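Local coordinates for oxidoreductase, Gfo/Idh/MocA family (Vibrio cholerae, PDB 1XEA), which probably binds a nicotinamide dinucleotide through its Rossmann domain and is inferred to act as an oxidoreductase of the Gfo/Idh/MocA family on an unidentified substrate, at residues A6-G11 and D65-H70; T90-P95 and Q115-G120; G120-H125 and K266-M271. All coordinates share one frame; numbering follows the deposited sequence.

Contact 1. Residues A6-G11 and D65-H70; sequences AMIGLG and DAVMIH
Ile-8 and Val-67 meet obliquely on one face of a parallel strand pair, CD1 of Ile-8 lying 3.5 Å from CB of Val-67. The same face holds Ala-6, whose CB touches CG1 of Val-67, and Ile-69; helix 76-85 packs beneath it through Leu-79 and Phe-83. This is the tight, buried part. The backbones run at 26° to each other, joined by the staggered ladder of parallel strands: Ala-6 N to Ala-66 O, Met-68 N to Ala-6 O (2.7 Å), Ile-8 N to Met-68 O and His-70 N to Ile-8 O (2.8 Å). The last is nearly straight, 172° at the hydrogen.

On the other face selenomethionine Met-7 bends at chi3, which carries its CE to 3.4 Å from CD2 of His-70; its CG lies at the ring edge. The imidazole also stacks on Tyr-18 of helix 12-22.

Beyond Ile-8 the ladder gives way to a more open end, where Gly-9, Gly-11 and His-70 are partly exposed. Gly-9 has a positive phi (86°), at which a CB would press on the preceding carbonyl O. Gly-11 takes the N-cap position of helix 12-22. This strand-turn-helix fits the GxGxxA pattern of Rossmann folds, so a strand pair with four backbone bonds and an aliphatic face, ending here, is consistent with the glycine-rich turn after the first strand of a Rossmann fold, which in relatives receives the dinucleotide.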
loop_
_atom_site.group_PDB
_atom_site.type_symbol
_atom_site.label_atom_id
_atom_site.label_comp_id
_atom_site.label_asym_id
_atom_site.label_seq_id
_atom_site.Cartn_x
_atom_site.Cartn_y
_atom_site.Cartn_z
ATOM N N ALA A 6 -6.200 -40.246 -15.732
ATOM C CA ALA A 6 -6.415 -39.959 -17.134
ATOM C C ALA A 6 -7.066 -38.595 -17.203
ATOM O O ALA A 6 -8.040 -38.318 -16.496
ATOM C CB ALA A 6 -7.314 -41.000 -17.747
HETATM N N MSE A 7 -6.511 -37.730 -18.034
HETATM C CA MSE A 7 -7.067 -36.403 -18.197
HETATM C C MSE A 7 -7.780 -36.294 -19.538
HETATM O O MSE A 7 -7.155 -36.292 -20.599
HETATM C CB MSE A 7 -5.967 -35.357 -18.107
HETATM C CG MSE A 7 -5.468 -35.136 -16.703
HETATM SE SE MSE A 7 -4.193 -33.704 -16.616
HETATM C CE MSE A 7 -5.123 -32.390 -17.695
ATOM N N ILE A 8 -9.099 -36.202 -19.474
ATOM C CA ILE A 8 -9.906 -36.098 -20.669
ATOM C C ILE A 8 -10.265 -34.648 -20.929
ATOM O O ILE A 8 -10.784 -33.965 -20.046
ATOM C CB ILE A 8 -11.219 -36.904 -20.535
ATOM C CG1 ILE A 8 -10.919 -38.398 -20.382
ATOM C CG2 ILE A 8 -12.108 -36.658 -21.740
ATOM C CD1 ILE A 8 -10.646 -38.830 -18.966
ATOM N N GLY A 9 -9.979 -34.180 -22.141
ATOM C CA GLY A 9 -10.299 -32.809 -22.512
ATOM C C GLY A 9 -9.238 -31.801 -22.123
ATOM O O GLY A 9 -9.287 -31.207 -21.046
ATOM N N LEU A 10 -8.283 -31.588 -23.017
ATOM C CA LEU A 10 -7.200 -30.662 -22.736
ATOM C C LEU A 10 -7.434 -29.257 -23.275
ATOM O O LEU A 10 -6.879 -28.873 -24.302
ATOM C CB LEU A 10 -5.889 -31.238 -23.276
ATOM C CG LEU A 10 -5.647 -32.677 -22.817
ATOM C CD1 LEU A 10 -4.344 -33.178 -23.409
ATOM C CD2 LEU A 10 -5.625 -32.764 -21.299
ATOM N N GLY A 11 -8.256 -28.494 -22.561
ATOM C CA GLY A 11 -8.557 -27.137 -22.964
ATOM C C GLY A 11 -7.597 -26.149 -22.340
ATOM O O GLY A 11 -6.485 -26.511 -21.960
ATOM N N ASP A 65 -6.749 -45.306 -12.643
ATOM C CA ASP A 65 -7.304 -45.329 -11.296
ATOM C C ASP A 65 -8.341 -44.234 -11.093
ATOM O O ASP A 65 -9.104 -44.258 -10.125
ATOM C CB ASP A 65 -6.175 -45.190 -10.278
ATOM C CG ASP A 65 -5.271 -46.405 -10.257
ATOM O OD1 ASP A 65 -5.730 -47.477 -9.791
ATOM O OD2 ASP A 65 -4.110 -46.291 -10.720
ATOM N N ALA A 66 -8.359 -43.276 -12.015
ATOM C CA ALA A 66 -9.300 -42.169 -11.961
ATOM C C ALA A 66 -9.163 -41.294 -13.212
ATOM O O ALA A 66 -8.147 -41.347 -13.910
ATOM C CB ALA A 66 -9.057 -41.341 -10.699
ATOM N N VAL A 67 -10.198 -40.498 -13.489
ATOM C CA VAL A 67 -10.213 -39.590 -14.635
ATOM C C VAL A 67 -10.543 -38.161 -14.198
ATOM O O VAL A 67 -11.287 -37.945 -13.238
ATOM C CB VAL A 67 -11.253 -40.026 -15.697
ATOM C CG1 VAL A 67 -10.881 -41.377 -16.264
ATOM C CG2 VAL A 67 -12.635 -40.069 -15.088
HETATM N N MSE A 68 -9.963 -37.189 -14.896
HETATM C CA MSE A 68 -10.192 -35.773 -14.615
HETATM C C MSE A 68 -10.745 -35.154 -15.881
HETATM O O MSE A 68 -10.029 -34.988 -16.865
HETATM C CB MSE A 68 -8.881 -35.083 -14.236
HETATM C CG MSE A 68 -8.332 -35.511 -12.892
HETATM SE SE MSE A 68 -6.604 -34.772 -12.455
HETATM C CE MSE A 68 -7.105 -32.918 -12.208
ATOM N N ILE A 69 -12.024 -34.816 -15.866
ATOM C CA ILE A 69 -12.645 -34.241 -17.048
ATOM C C ILE A 69 -12.482 -32.730 -17.078
ATOM O O ILE A 69 -12.906 -32.038 -16.163
ATOM C CB ILE A 69 -14.123 -34.611 -17.076
ATOM C CG1 ILE A 69 -14.239 -36.138 -17.063
ATOM C CG2 ILE A 69 -14.792 -34.006 -18.299
ATOM C CD1 ILE A 69 -15.589 -36.648 -16.658
ATOM N N HIS A 70 -11.866 -32.211 -18.130
ATOM C CA HIS A 70 -11.664 -30.773 -18.211
ATOM C C HIS A 70 -12.341 -30.226 -19.445
ATOM O O HIS A 70 -12.180 -29.058 -19.796
ATOM C CB HIS A 70 -10.175 -30.455 -18.256
ATOM C CG HIS A 70 -9.388 -31.122 -17.174
ATOM N ND1 HIS A 70 -9.473 -30.748 -15.849
ATOM C CD2 HIS A 70 -8.520 -32.159 -17.217
ATOM C CE1 HIS A 70 -8.689 -31.525 -15.124
ATOM N NE2 HIS A 70 -8.100 -32.390 -15.929
#

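Contact 2. Residues T90-P95 and Q115-G120; sequences TFVDKP and QPLYVG
Phe-91 sets the rim of its ring against that of Tyr-118, with CD1 of Phe-91 3.5 Å from CD2 of Tyr-118. The two strands belong to the beta-alpha-beta unit 90-93, 100-112, 117-120 of the Rossmann fold, whose helix 100-112 makes the crossover between parallel neighbours. Neither ring lies over the face of the other: the centroids are 5.9 Å apart and the planes differ by 22°. The parallel bridge between Phe-91 and Tyr-118 puts both side chains on one face of the sheet, and CG anti to the backbone N in each (chi1 172° in Phe-91, -159° in Tyr-118) then lays the rings rim to rim. There they meet helix 268-281, where Trp-275 packs on Phe-91 and Tyr-118 OH is hydrogen-bonded to OD2 of Asp-274.

The reverse face is aliphatic. Thr-90 and Leu-117 lie side by side and point the same way, CG2 of Thr-90 being 4.0 Å from CD1 of Leu-117; Val-92 reaches the same methyl through its CG2. The hydroxyl of Thr-90 is bonded to Ile-88 O, leaving its methyl to the apolar contact.

Four backbone bonds connect the strands as a regular ladder: Thr-90 N to Pro-116 O, Tyr-118 N to Thr-90 O (2.8 Å), Val-92 N to Tyr-118 O and Gly-120 N to Val-92 O (2.9 Å).

Past Val-92 the pairing becomes loose. Asp-93 OD1 is bonded to Tyr-18 OH, and a cis peptide joins Lys-94 to Pro-95. Gly-120, without a side chain, lies close to Asp-93 and to Phe-91, its CA 3.9 Å from CZ of Phe-91. The last link, Lys-94 N to Gly-120 O, is weak at 3.5 Å.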
loop_
_atom_site.group_PDB
_atom_site.type_symbol
_atom_site.label_atom_id
_atom_site.label_comp_id
_atom_site.label_asym_id
_atom_site.label_seq_id
_atom_site.Cartn_x
_atom_site.Cartn_y
_atom_site.Cartn_z
ATOM N N THR A 90 -14.218 -40.059 -10.244
ATOM C CA THR A 90 -14.226 -39.027 -11.274
ATOM C C THR A 90 -14.025 -37.606 -10.745
ATOM O O THR A 90 -14.568 -37.224 -9.708
ATOM C CB THR A 90 -15.552 -39.064 -12.089
ATOM O OG1 THR A 90 -15.672 -40.331 -12.739
ATOM C CG2 THR A 90 -15.588 -37.963 -13.141
ATOM N N PHE A 91 -13.251 -36.825 -11.490
ATOM C CA PHE A 91 -12.981 -35.442 -11.149
ATOM C C PHE A 91 -13.478 -34.592 -12.302
ATOM O O PHE A 91 -13.257 -34.931 -13.466
ATOM C CB PHE A 91 -11.485 -35.228 -10.972
ATOM C CG PHE A 91 -11.096 -33.792 -10.813
ATOM C CD1 PHE A 91 -11.085 -33.196 -9.561
ATOM C CD2 PHE A 91 -10.743 -33.030 -11.920
ATOM C CE1 PHE A 91 -10.723 -31.857 -9.408
ATOM C CE2 PHE A 91 -10.380 -31.690 -11.779
ATOM C CZ PHE A 91 -10.371 -31.103 -10.520
ATOM N N VAL A 92 -14.158 -33.500 -11.975
ATOM C CA VAL A 92 -14.678 -32.601 -12.994
ATOM C C VAL A 92 -14.426 -31.171 -12.566
ATOM O O VAL A 92 -14.723 -30.794 -11.439
ATOM C CB VAL A 92 -16.198 -32.789 -13.214
ATOM C CG1 VAL A 92 -16.698 -31.808 -14.268
ATOM C CG2 VAL A 92 -16.485 -34.216 -13.659
ATOM N N ASP A 93 -13.873 -30.375 -13.470
ATOM C CA ASP A 93 -13.588 -28.985 -13.167
ATOM C C ASP A 93 -14.888 -28.195 -13.146
ATOM O O ASP A 93 -15.734 -28.360 -14.021
ATOM C CB ASP A 93 -12.624 -28.411 -14.205
ATOM C CG ASP A 93 -12.199 -26.995 -13.881
ATOM O OD1 ASP A 93 -11.830 -26.739 -12.706
ATOM O OD2 ASP A 93 -12.216 -26.137 -14.799
ATOM N N LYS A 94 -15.044 -27.347 -12.135
ATOM C CA LYS A 94 -16.240 -26.527 -11.987
ATOM C C LYS A 94 -16.511 -25.768 -13.281
ATOM O O LYS A 94 -15.585 -25.310 -13.939
ATOM C CB LYS A 94 -16.058 -25.545 -10.830
ATOM C CG LYS A 94 -15.004 -24.483 -11.075
ATOM C CD LYS A 94 -15.567 -23.326 -11.888
ATOM C CE LYS A 94 -14.487 -22.638 -12.712
ATOM N NZ LYS A 94 -15.052 -21.482 -13.455
ATOM N N PRO A 95 -17.791 -25.623 -13.659
ATOM C CA PRO A 95 -18.936 -26.170 -12.925
ATOM C C PRO A 95 -19.192 -27.639 -13.281
ATOM O O PRO A 95 -18.761 -28.113 -14.336
ATOM C CB PRO A 95 -20.073 -25.255 -13.362
ATOM C CG PRO A 95 -19.731 -24.999 -14.795
ATOM C CD PRO A 95 -18.243 -24.736 -14.745
ATOM N N GLN A 115 -18.903 -44.459 -6.046
ATOM C CA GLN A 115 -17.691 -43.832 -6.528
ATOM C C GLN A 115 -17.643 -42.377 -6.084
ATOM O O GLN A 115 -18.673 -41.764 -5.807
ATOM C CB GLN A 115 -17.606 -43.935 -8.045
ATOM C CG GLN A 115 -17.273 -45.327 -8.508
ATOM C CD GLN A 115 -16.002 -45.836 -7.868
ATOM O OE1 GLN A 115 -14.986 -45.142 -7.853
ATOM N NE2 GLN A 115 -16.048 -47.048 -7.337
ATOM N N PRO A 116 -16.434 -41.815 -5.972
ATOM C CA PRO A 116 -16.280 -40.426 -5.556
ATOM C C PRO A 116 -16.283 -39.516 -6.777
ATOM O O PRO A 116 -15.647 -39.813 -7.791
ATOM C CB PRO A 116 -14.936 -40.441 -4.854
ATOM C CG PRO A 116 -14.159 -41.357 -5.732
ATOM C CD PRO A 116 -15.130 -42.499 -5.966
ATOM N N LEU A 117 -17.023 -38.420 -6.663
ATOM C CA LEU A 117 -17.134 -37.422 -7.710
ATOM C C LEU A 117 -16.661 -36.106 -7.098
ATOM O O LEU A 117 -17.356 -35.492 -6.290
ATOM C CB LEU A 117 -18.585 -37.301 -8.165
ATOM C CG LEU A 117 -18.898 -36.196 -9.175
ATOM C CD1 LEU A 117 -18.121 -36.415 -10.472
ATOM C CD2 LEU A 117 -20.393 -36.194 -9.445
ATOM N N TYR A 118 -15.467 -35.688 -7.492
ATOM C CA TYR A 118 -14.856 -34.468 -6.984
ATOM C C TYR A 118 -15.031 -33.287 -7.935
ATOM O O TYR A 118 -14.764 -33.407 -9.132
ATOM C CB TYR A 118 -13.370 -34.723 -6.783
ATOM C CG TYR A 118 -12.688 -33.785 -5.833
ATOM C CD1 TYR A 118 -12.625 -34.080 -4.469
ATOM C CD2 TYR A 118 -12.067 -32.623 -6.294
ATOM C CE1 TYR A 118 -11.958 -33.250 -3.587
ATOM C CE2 TYR A 118 -11.395 -31.782 -5.419
ATOM C CZ TYR A 118 -11.341 -32.102 -4.064
ATOM O OH TYR A 118 -10.666 -31.284 -3.189
ATOM N N VAL A 119 -15.460 -32.146 -7.403
ATOM C CA VAL A 119 -15.635 -30.946 -8.220
ATOM C C VAL A 119 -14.446 -30.004 -7.987
ATOM O O VAL A 119 -14.013 -29.807 -6.851
ATOM C CB VAL A 119 -16.947 -30.205 -7.873
ATOM C CG1 VAL A 119 -17.090 -28.989 -8.759
ATOM C CG2 VAL A 119 -18.144 -31.134 -8.056
ATOM N N GLY A 120 -13.935 -29.419 -9.066
ATOM C CA GLY A 120 -12.791 -28.534 -8.966
ATOM C C GLY A 120 -13.024 -27.100 -8.539
ATOM O O GLY A 120 -13.247 -26.223 -9.371
#

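Contact 3. Residues G120-H125 and K266-M271; sequences GFNRRH and KGFDAM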
loop_
_atom_site.group_PDB
_atom_site.type_symbol
_atom_site.label_atom_id
_atom_site.label_comp_id
_atom_site.label_asym_id
_atom_site.label_seq_id
_atom_site.Cartn_x
_atom_site.Cartn_y
_atom_site.Cartn_z
ATOM N N GLY A 120 -13.935 -29.419 -9.066
ATOM C CA GLY A 120 -12.791 -28.534 -8.966
ATOM C C GLY A 120 -13.024 -27.100 -8.539
ATOM O O GLY A 120 -13.247 -26.223 -9.371
ATOM N N PHE A 121 -12.953 -26.858 -7.237
ATOM C CA PHE A 121 -13.136 -25.524 -6.682
ATOM C C PHE A 121 -11.834 -25.122 -6.000
ATOM O O PHE A 121 -11.709 -25.226 -4.777
ATOM C CB PHE A 121 -14.252 -25.541 -5.650
ATOM C CG PHE A 121 -15.633 -25.605 -6.233
ATOM C CD1 PHE A 121 -16.464 -26.694 -5.964
ATOM C CD2 PHE A 121 -16.144 -24.528 -6.961
ATOM C CE1 PHE A 121 -17.787 -26.706 -6.401
ATOM C CE2 PHE A 121 -17.465 -24.524 -7.407
ATOM C CZ PHE A 121 -18.288 -25.614 -7.124
ATOM N N ASN A 122 -10.874 -24.649 -6.789
ATOM C CA ASN A 122 -9.575 -24.269 -6.255
ATOM C C ASN A 122 -9.620 -23.236 -5.121
ATOM O O ASN A 122 -8.793 -23.280 -4.212
ATOM C CB ASN A 122 -8.656 -23.790 -7.385
ATOM C CG ASN A 122 -9.034 -22.427 -7.917
ATOM O OD1 ASN A 122 -8.190 -21.539 -7.994
ATOM N ND2 ASN A 122 -10.295 -22.252 -8.297
ATOM N N ARG A 123 -10.590 -22.328 -5.154
ATOM C CA ARG A 123 -10.697 -21.313 -4.119
ATOM C C ARG A 123 -11.048 -21.879 -2.743
ATOM O O ARG A 123 -11.365 -21.119 -1.828
ATOM C CB ARG A 123 -11.725 -20.256 -4.525
ATOM C CG ARG A 123 -11.133 -18.932 -4.926
ATOM C CD ARG A 123 -11.872 -18.330 -6.106
ATOM N NE ARG A 123 -11.392 -18.876 -7.371
ATOM C CZ ARG A 123 -10.731 -18.172 -8.284
ATOM N NH1 ARG A 123 -10.471 -16.888 -8.088
ATOM N NH2 ARG A 123 -10.313 -18.760 -9.392
ATOM N N ARG A 124 -11.022 -23.200 -2.582
ATOM C CA ARG A 124 -11.298 -23.795 -1.266
ATOM C C ARG A 124 -9.979 -24.256 -0.668
ATOM O O ARG A 124 -9.924 -24.654 0.492
ATOM C CB ARG A 124 -12.199 -25.025 -1.368
ATOM C CG ARG A 124 -13.646 -24.762 -1.698
ATOM C CD ARG A 124 -14.439 -26.064 -1.598
ATOM N NE ARG A 124 -15.746 -25.921 -2.232
ATOM C CZ ARG A 124 -16.567 -26.929 -2.510
ATOM N NH1 ARG A 124 -16.219 -28.172 -2.205
ATOM N NH2 ARG A 124 -17.729 -26.686 -3.108
ATOM N N HIS A 125 -8.927 -24.205 -1.484
ATOM C CA HIS A 125 -7.590 -24.640 -1.095
ATOM C C HIS A 125 -6.539 -23.549 -1.213
ATOM O O HIS A 125 -5.365 -23.835 -1.465
ATOM C CB HIS A 125 -7.165 -25.806 -1.974
ATOM C CG HIS A 125 -8.156 -26.918 -1.996
ATOM N ND1 HIS A 125 -8.195 -27.894 -1.024
ATOM C CD2 HIS A 125 -9.211 -27.153 -2.813
ATOM C CE1 HIS A 125 -9.233 -28.680 -1.238
ATOM N NE2 HIS A 125 -9.866 -28.252 -2.316
ATOM N N LYS A 266 -2.519 -20.335 -6.122
ATOM C CA LYS A 266 -3.912 -20.328 -6.542
ATOM C C LYS A 266 -4.628 -21.589 -6.084
ATOM O O LYS A 266 -5.698 -21.938 -6.591
ATOM C CB LYS A 266 -4.029 -20.193 -8.050
ATOM C CG LYS A 266 -3.498 -18.891 -8.597
ATOM C CD LYS A 266 -4.128 -18.576 -9.960
ATOM C CE LYS A 266 -3.384 -17.450 -10.636
ATOM N NZ LYS A 266 -3.275 -16.262 -9.772
ATOM N N GLY A 267 -4.017 -22.261 -5.112
ATOM C CA GLY A 267 -4.581 -23.469 -4.533
ATOM C C GLY A 267 -4.689 -24.712 -5.400
ATOM O O GLY A 267 -5.281 -25.705 -4.981
ATOM N N PHE A 268 -4.126 -24.692 -6.600
ATOM C CA PHE A 268 -4.229 -25.870 -7.434
ATOM C C PHE A 268 -3.491 -27.067 -6.871
ATOM O O PHE A 268 -4.074 -28.140 -6.755
ATOM C CB PHE A 268 -3.784 -25.563 -8.861
ATOM C CG PHE A 268 -4.773 -24.723 -9.629
ATOM C CD1 PHE A 268 -4.872 -23.345 -9.408
ATOM C CD2 PHE A 268 -5.630 -25.309 -10.549
ATOM C CE1 PHE A 268 -5.808 -22.565 -10.102
ATOM C CE2 PHE A 268 -6.563 -24.535 -11.240
ATOM C CZ PHE A 268 -6.651 -23.158 -11.012
ATOM N N ASP A 269 -2.229 -26.899 -6.498
ATOM C CA ASP A 269 -1.478 -28.022 -5.935
ATOM C C ASP A 269 -2.207 -28.611 -4.729
ATOM O O ASP A 269 -2.300 -29.825 -4.591
ATOM C CB ASP A 269 -0.069 -27.585 -5.509
ATOM C CG ASP A 269 0.794 -27.149 -6.688
ATOM O OD1 ASP A 269 2.018 -26.945 -6.505
ATOM O OD2 ASP A 269 0.256 -26.995 -7.808
ATOM N N ALA A 270 -2.718 -27.746 -3.856
ATOM C CA ALA A 270 -3.418 -28.205 -2.661
ATOM C C ALA A 270 -4.674 -28.989 -3.007
ATOM O O ALA A 270 -4.999 -29.979 -2.357
ATOM C CB ALA A 270 -3.766 -27.022 -1.785
HETATM N N MSE A 271 -5.383 -28.530 -4.028
HETATM C CA MSE A 271 -6.599 -29.191 -4.454
HETATM C C MSE A 271 -6.258 -30.562 -5.041
HETATM O O MSE A 271 -6.824 -31.573 -4.633
HETATM C CB MSE A 271 -7.322 -28.337 -5.492
HETATM C CG MSE A 271 -8.638 -28.932 -5.945
HETATM SE SE MSE A 271 -9.413 -28.006 -7.436
HETATM C CE MSE A 271 -7.911 -28.128 -8.673
#
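With CG of Met-271 anti to the backbone N (chi1 -178°) and its chain bent at chi3, this selenomethionine runs past His-125 and brings its SE to the backbone of Gly-120, Phe-121 and Asn-122. His-125 instead holds CG anti to its carbonyl carbon (chi1 -53°), and this turns the imidazole against the first turn of helix 268-281. The two side chains cross at about a right angle. CA of Met-271 sits over one ring face, 3.8 Å from the centroid of the His-125 imidazole and 15° off the normal, a CH-pi contact. CB and CG of Met-271 follow along the CD2 side of the ring, the nearer being CB at 3.5 Å from His-125 CD2. SE of Met-271 then lies 3.7 Å from CA of Gly-120.

A second CH-pi contact joins Asn-122 and Phe-268: CB of Asn-122 is centred over the phenyl face, 4.2 Å from the centroid of the Phe-268 ring. At the root of the imidazole, CB of His-125 meets CB of Ala-270 at 3.6 Å. The backbone comes close as well, His-125 O lying 3.2 Å from CA of Gly-267. The lack of a side chain at Gly-267 lets His-125 O come this near.

Lys-266 turns its amine toward the second subunit, forming a salt bridge to Asp-258 of that subunit and a cation-pi contact with Trp-259 of the second subunit. Arg-124 forms a salt bridge with Asp-173 of helix 160-175.

Gly-267 N-caps helix 268-281, and at positive phi it is also the C-prime residue of the Schellman motif that ends helix 262-265, with Phe-268 N bonded to Leu-263 O and Gly-267 N to Ala-264 O.

Overall arrangement
From the N terminus, strand 3-8 enters the five-stranded parallel sheet, and contact 1 closes a loop of 53 residues by pairing it with strand 66-69. Contact 2 follows in series, closing a shorter crossover of 19 residues at strand 117-120. The two are joined within the sheet, since strands 66-69 and 90-93 are neighbours and Phe-91 probably bonds to both Val-67 and Ile-69. Contact 3 begins at Gly-120, the residue it shares with contact 2, and spans 140 residues, including the whole eight-stranded mixed sheet, before helix 268-281 returns to the Rossmann domain. None nests or crosses; contacts 1 and 3 remain about 17 Å apart between centres.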